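Long-range contact in putative enoyl-CoA hydratase/isomerase (Acinetobacter baumannii, PDB 3FDU), which probably acts on acyl-CoA thioesters as an enoyl-CoA hydratase or isomerase of the crotonase family: residues R51-D61 / Y189-T200. The protein carries 4 engineered substitutions. Sequence-based numbering, arbitrary orientation.
Sequences RVVVLRGAEHD and YATAQATAQHLT. Engineered in segment 51-61: Val-53 (natural residue Ile).
Arg-56 lies across one face of the Tyr-189 ring. Its CB sits near CE1 of the ring, and the extended chain then runs over the face. Arg-56 CD is 3.5 Å from the centroid of the Tyr-189 ring, a CH-pi contact. NE binds a water that also donates to Tyr-189 O. Arg-56 CZ lies off-centre, 4.3 Å from the Tyr-189 ring centroid, in a cation-pi contact, with the guanidinium nearly parallel to the ring (planes 18° apart). Arg-56 NH1 ends above Tyr-189 CD2 and CE2 and donates to Gly-57 O (2.9 Å), which helps hold the group flat. Lys-107 makes a second cation-pi contact with Tyr-189. At the ring's edge, Tyr-189 OH donates to Glu-59 O at 2.6 Å. A water joins the same hydroxyl to Gly-57 N.

Along the middle of the strand the contact is apolar. Val-52 CG1 lies 3.7 Å from Ala-196 CB, which Val-54 CG2 also touches. With CG2 anti to its carbonyl carbon, Val-52 reaches Leu-199 CB and Thr-200 CG2. Ala-192 CB faces Val-54 CG1.

Helix 189-200 runs antiparallel to strand 52-57, with the axes at 169°. It packs on one face of the mainly parallel six-stranded sheet, an alpha/beta layering characteristic of the crotonase fold.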
loop_
_atom_site.group_PDB
_atom_site.type_symbol
_atom_site.label_atom_id
_atom_site.label_comp_id
_atom_site.label_asym_id
_atom_site.label_seq_id
_atom_site.Cartn_x
_atom_site.Cartn_y
_atom_site.Cartn_z
ATOM N N ARG A 51 11.626 -23.326 -14.867
ATOM C CA ARG A 51 10.500 -22.415 -15.096
ATOM C C ARG A 51 10.106 -21.602 -13.840
ATOM O O ARG A 51 9.644 -20.452 -13.959
ATOM C CB ARG A 51 9.285 -23.230 -15.596
ATOM C CG ARG A 51 9.529 -23.769 -17.049
ATOM C CD ARG A 51 8.572 -24.922 -17.368
ATOM N NE ARG A 51 7.251 -24.341 -17.482
ATOM C CZ ARG A 51 6.672 -24.007 -18.624
ATOM N NH1 ARG A 51 7.257 -24.292 -19.797
ATOM N NH2 ARG A 51 5.480 -23.439 -18.584
ATOM N N VAL A 52 10.259 -22.228 -12.655
ATOM C CA VAL A 52 9.942 -21.577 -11.335
ATOM C C VAL A 52 11.041 -21.829 -10.305
ATOM O O VAL A 52 11.620 -22.918 -10.239
ATOM C CB VAL A 52 8.628 -22.069 -10.787
ATOM C CG1 VAL A 52 8.282 -21.422 -9.385
ATOM C CG2 VAL A 52 7.460 -21.861 -11.842
ATOM N N VAL A 53 11.370 -20.803 -9.520
ATOM C CA VAL A 53 12.312 -20.988 -8.437
ATOM C C VAL A 53 11.618 -20.944 -7.059
ATOM O O VAL A 53 10.773 -20.046 -6.767
ATOM C CB VAL A 53 13.468 -19.930 -8.483
ATOM C CG1 VAL A 53 14.489 -20.192 -7.324
ATOM C CG2 VAL A 53 14.184 -19.974 -9.857
ATOM N N VAL A 54 11.983 -21.884 -6.200
ATOM C CA VAL A 54 11.511 -21.856 -4.812
ATOM C C VAL A 54 12.764 -21.731 -3.992
ATOM O O VAL A 54 13.694 -22.530 -4.164
ATOM C CB VAL A 54 10.803 -23.160 -4.391
ATOM C CG1 VAL A 54 10.500 -23.164 -2.867
ATOM C CG2 VAL A 54 9.460 -23.365 -5.181
ATOM N N LEU A 55 12.781 -20.757 -3.092
ATOM C CA LEU A 55 13.875 -20.541 -2.135
ATOM C C LEU A 55 13.311 -20.693 -0.726
ATOM O O LEU A 55 12.299 -20.074 -0.405
ATOM C CB LEU A 55 14.412 -19.106 -2.294
ATOM C CG LEU A 55 15.472 -18.611 -1.298
ATOM C CD1 LEU A 55 16.740 -19.368 -1.494
ATOM C CD2 LEU A 55 15.719 -17.111 -1.551
ATOM N N ARG A 56 13.968 -21.504 0.111
ATOM C CA ARG A 56 13.533 -21.688 1.473
ATOM C C ARG A 56 14.690 -22.207 2.287
ATOM O O ARG A 56 15.770 -22.431 1.755
ATOM C CB ARG A 56 12.399 -22.711 1.538
ATOM C CG ARG A 56 12.754 -24.043 0.857
ATOM C CD ARG A 56 11.579 -24.996 1.063
ATOM N NE ARG A 56 11.678 -26.265 0.362
ATOM C CZ ARG A 56 12.372 -27.306 0.794
ATOM N NH1 ARG A 56 13.104 -27.191 1.888
ATOM N NH2 ARG A 56 12.355 -28.449 0.115
ATOM N N GLY A 57 14.487 -22.380 3.579
ATOM C CA GLY A 57 15.432 -23.187 4.348
ATOM C C GLY A 57 15.244 -24.684 4.057
ATOM O O GLY A 57 14.185 -25.119 3.576
ATOM N N ALA A 58 16.229 -25.488 4.412
ATOM C CA ALA A 58 16.131 -26.949 4.283
ATOM C C ALA A 58 15.220 -27.553 5.356
ATOM O O ALA A 58 14.563 -28.580 5.131
ATOM C CB ALA A 58 17.548 -27.573 4.372
ATOM N N GLU A 59 15.161 -26.910 6.527
ATOM C CA GLU A 59 14.506 -27.530 7.681
ATOM C C GLU A 59 13.614 -26.573 8.425
ATOM O O GLU A 59 12.708 -26.010 7.814
ATOM C CB GLU A 59 15.561 -28.079 8.624
ATOM C CG GLU A 59 16.005 -29.478 8.275
ATOM C CD GLU A 59 15.115 -30.493 8.973
ATOM O OE1 GLU A 59 13.879 -30.251 9.027
ATOM O OE2 GLU A 59 15.641 -31.517 9.481
ATOM N N HIS A 60 13.886 -26.356 9.711
ATOM C CA HIS A 60 12.960 -25.590 10.576
ATOM C C HIS A 60 13.078 -24.053 10.601
ATOM O O HIS A 60 12.263 -23.407 11.258
ATOM C CB HIS A 60 13.044 -26.082 12.018
ATOM C CG HIS A 60 12.820 -27.561 12.163
ATOM N ND1 HIS A 60 11.632 -28.170 11.819
ATOM C CD2 HIS A 60 13.633 -28.549 12.616
ATOM C CE1 HIS A 60 11.718 -29.470 12.058
ATOM N NE2 HIS A 60 12.922 -29.727 12.534
ATOM N N ASP A 61 14.072 -23.504 9.907
ATOM C CA ASP A 61 14.323 -22.031 9.850
ATOM C C ASP A 61 14.578 -21.534 8.432
ATOM O O ASP A 61 15.085 -22.266 7.593
ATOM C CB ASP A 61 15.553 -21.654 10.702
ATOM C CG ASP A 61 15.323 -21.937 12.177
ATOM O OD1 ASP A 61 14.487 -21.234 12.774
ATOM O OD2 ASP A 61 15.982 -22.875 12.704
ATOM N N TYR A 189 6.310 -25.825 2.942
ATOM C CA TYR A 189 7.104 -26.359 1.854
ATOM C C TYR A 189 6.280 -27.141 0.818
ATOM O O TYR A 189 6.548 -27.026 -0.357
ATOM C CB TYR A 189 8.272 -27.226 2.344
ATOM C CG TYR A 189 9.215 -26.489 3.308
ATOM C CD1 TYR A 189 9.148 -25.090 3.454
ATOM C CD2 TYR A 189 10.205 -27.186 4.009
ATOM C CE1 TYR A 189 10.040 -24.369 4.300
ATOM C CE2 TYR A 189 11.107 -26.498 4.885
ATOM C CZ TYR A 189 11.005 -25.089 5.038
ATOM O OH TYR A 189 11.887 -24.419 5.879
ATOM N N ALA A 190 5.316 -27.955 1.247
ATOM C CA ALA A 190 4.416 -28.620 0.276
ATOM C C ALA A 190 3.607 -27.576 -0.484
ATOM O O ALA A 190 3.423 -27.699 -1.685
ATOM C CB ALA A 190 3.436 -29.647 0.990
ATOM N N THR A 191 3.116 -26.541 0.201
ATOM C CA THR A 191 2.327 -25.531 -0.503
ATOM C C THR A 191 3.177 -24.819 -1.560
ATOM O O THR A 191 2.720 -24.542 -2.698
ATOM C CB THR A 191 1.743 -24.462 0.453
ATOM O OG1 THR A 191 0.781 -25.051 1.335
ATOM C CG2 THR A 191 1.040 -23.358 -0.353
ATOM N N ALA A 192 4.412 -24.486 -1.197
ATOM C CA ALA A 192 5.273 -23.767 -2.125
ATOM C C ALA A 192 5.527 -24.647 -3.379
ATOM O O ALA A 192 5.585 -24.152 -4.510
ATOM C CB ALA A 192 6.562 -23.435 -1.486
ATOM N N GLN A 193 5.711 -25.938 -3.150
ATOM C CA GLN A 193 5.963 -26.880 -4.232
ATOM C C GLN A 193 4.711 -27.057 -5.106
ATOM O O GLN A 193 4.855 -27.069 -6.310
ATOM C CB GLN A 193 6.466 -28.243 -3.657
ATOM C CG GLN A 193 6.421 -29.402 -4.670
ATOM C CD GLN A 193 7.424 -29.235 -5.835
ATOM O OE1 GLN A 193 8.447 -28.549 -5.719
ATOM N NE2 GLN A 193 7.137 -29.893 -6.949
ATOM N N ALA A 194 3.508 -27.157 -4.517
ATOM C CA ALA A 194 2.274 -27.316 -5.347
ATOM C C ALA A 194 1.981 -26.079 -6.184
ATOM O O ALA A 194 1.480 -26.161 -7.327
ATOM C CB ALA A 194 1.039 -27.666 -4.483
ATOM N N THR A 195 2.242 -24.912 -5.593
ATOM C CA THR A 195 2.112 -23.663 -6.312
ATOM C C THR A 195 3.127 -23.597 -7.450
ATOM O O THR A 195 2.775 -23.198 -8.553
ATOM C CB THR A 195 2.216 -22.456 -5.328
ATOM O OG1 THR A 195 1.252 -22.639 -4.304
ATOM C CG2 THR A 195 1.846 -21.135 -5.973
ATOM N N ALA A 196 4.389 -23.934 -7.192
ATOM C CA ALA A 196 5.405 -23.930 -8.249
ATOM C C ALA A 196 4.996 -24.877 -9.434
ATOM O O ALA A 196 5.210 -24.527 -10.582
ATOM C CB ALA A 196 6.743 -24.357 -7.709
ATOM N N GLN A 197 4.441 -26.047 -9.119
ATOM C CA GLN A 197 4.015 -27.000 -10.154
ATOM C C GLN A 197 2.850 -26.415 -10.946
ATOM O O GLN A 197 2.800 -26.557 -12.177
ATOM C CB GLN A 197 3.556 -28.317 -9.522
ATOM C CG GLN A 197 4.675 -29.297 -9.179
ATOM C CD GLN A 197 4.225 -30.415 -8.198
ATOM O OE1 GLN A 197 5.053 -31.164 -7.662
ATOM N NE2 GLN A 197 2.918 -30.523 -7.967
ATOM N N HIS A 198 1.893 -25.793 -10.257
ATOM C CA HIS A 198 0.801 -25.120 -10.958
ATOM C C HIS A 198 1.343 -24.062 -11.921
ATOM O O HIS A 198 0.925 -23.992 -13.071
ATOM C CB HIS A 198 -0.206 -24.509 -9.970
ATOM C CG HIS A 198 -1.276 -23.661 -10.622
ATOM N ND1 HIS A 198 -2.109 -24.134 -11.614
ATOM C CD2 HIS A 198 -1.696 -22.397 -10.357
ATOM C CE1 HIS A 198 -2.967 -23.191 -11.961
ATOM N NE2 HIS A 198 -2.740 -22.128 -11.206
ATOM N N LEU A 199 2.282 -23.238 -11.470
ATOM C CA LEU A 199 2.859 -22.242 -12.356
ATOM C C LEU A 199 3.618 -22.877 -13.542
ATOM O O LEU A 199 3.571 -22.316 -14.644
ATOM C CB LEU A 199 3.769 -21.249 -11.600
ATOM C CG LEU A 199 3.034 -20.396 -10.551
ATOM C CD1 LEU A 199 3.989 -19.312 -9.908
ATOM C CD2 LEU A 199 1.835 -19.742 -11.199
ATOM N N THR A 200 4.324 -23.994 -13.343
ATOM C CA THR A 200 5.047 -24.566 -14.489
ATOM C C THR A 200 4.054 -25.136 -15.516
ATOM O O THR A 200 4.398 -25.324 -16.675
ATOM C CB THR A 200 6.037 -25.679 -14.116
ATOM O OG1 THR A 200 5.287 -26.840 -13.724
ATOM C CG2 THR A 200 6.904 -25.256 -12.978
HETATM O O HOH W 1 9.223 -26.410 -1.241
HETATM O O HOH W 2 12.244 -21.632 5.333
#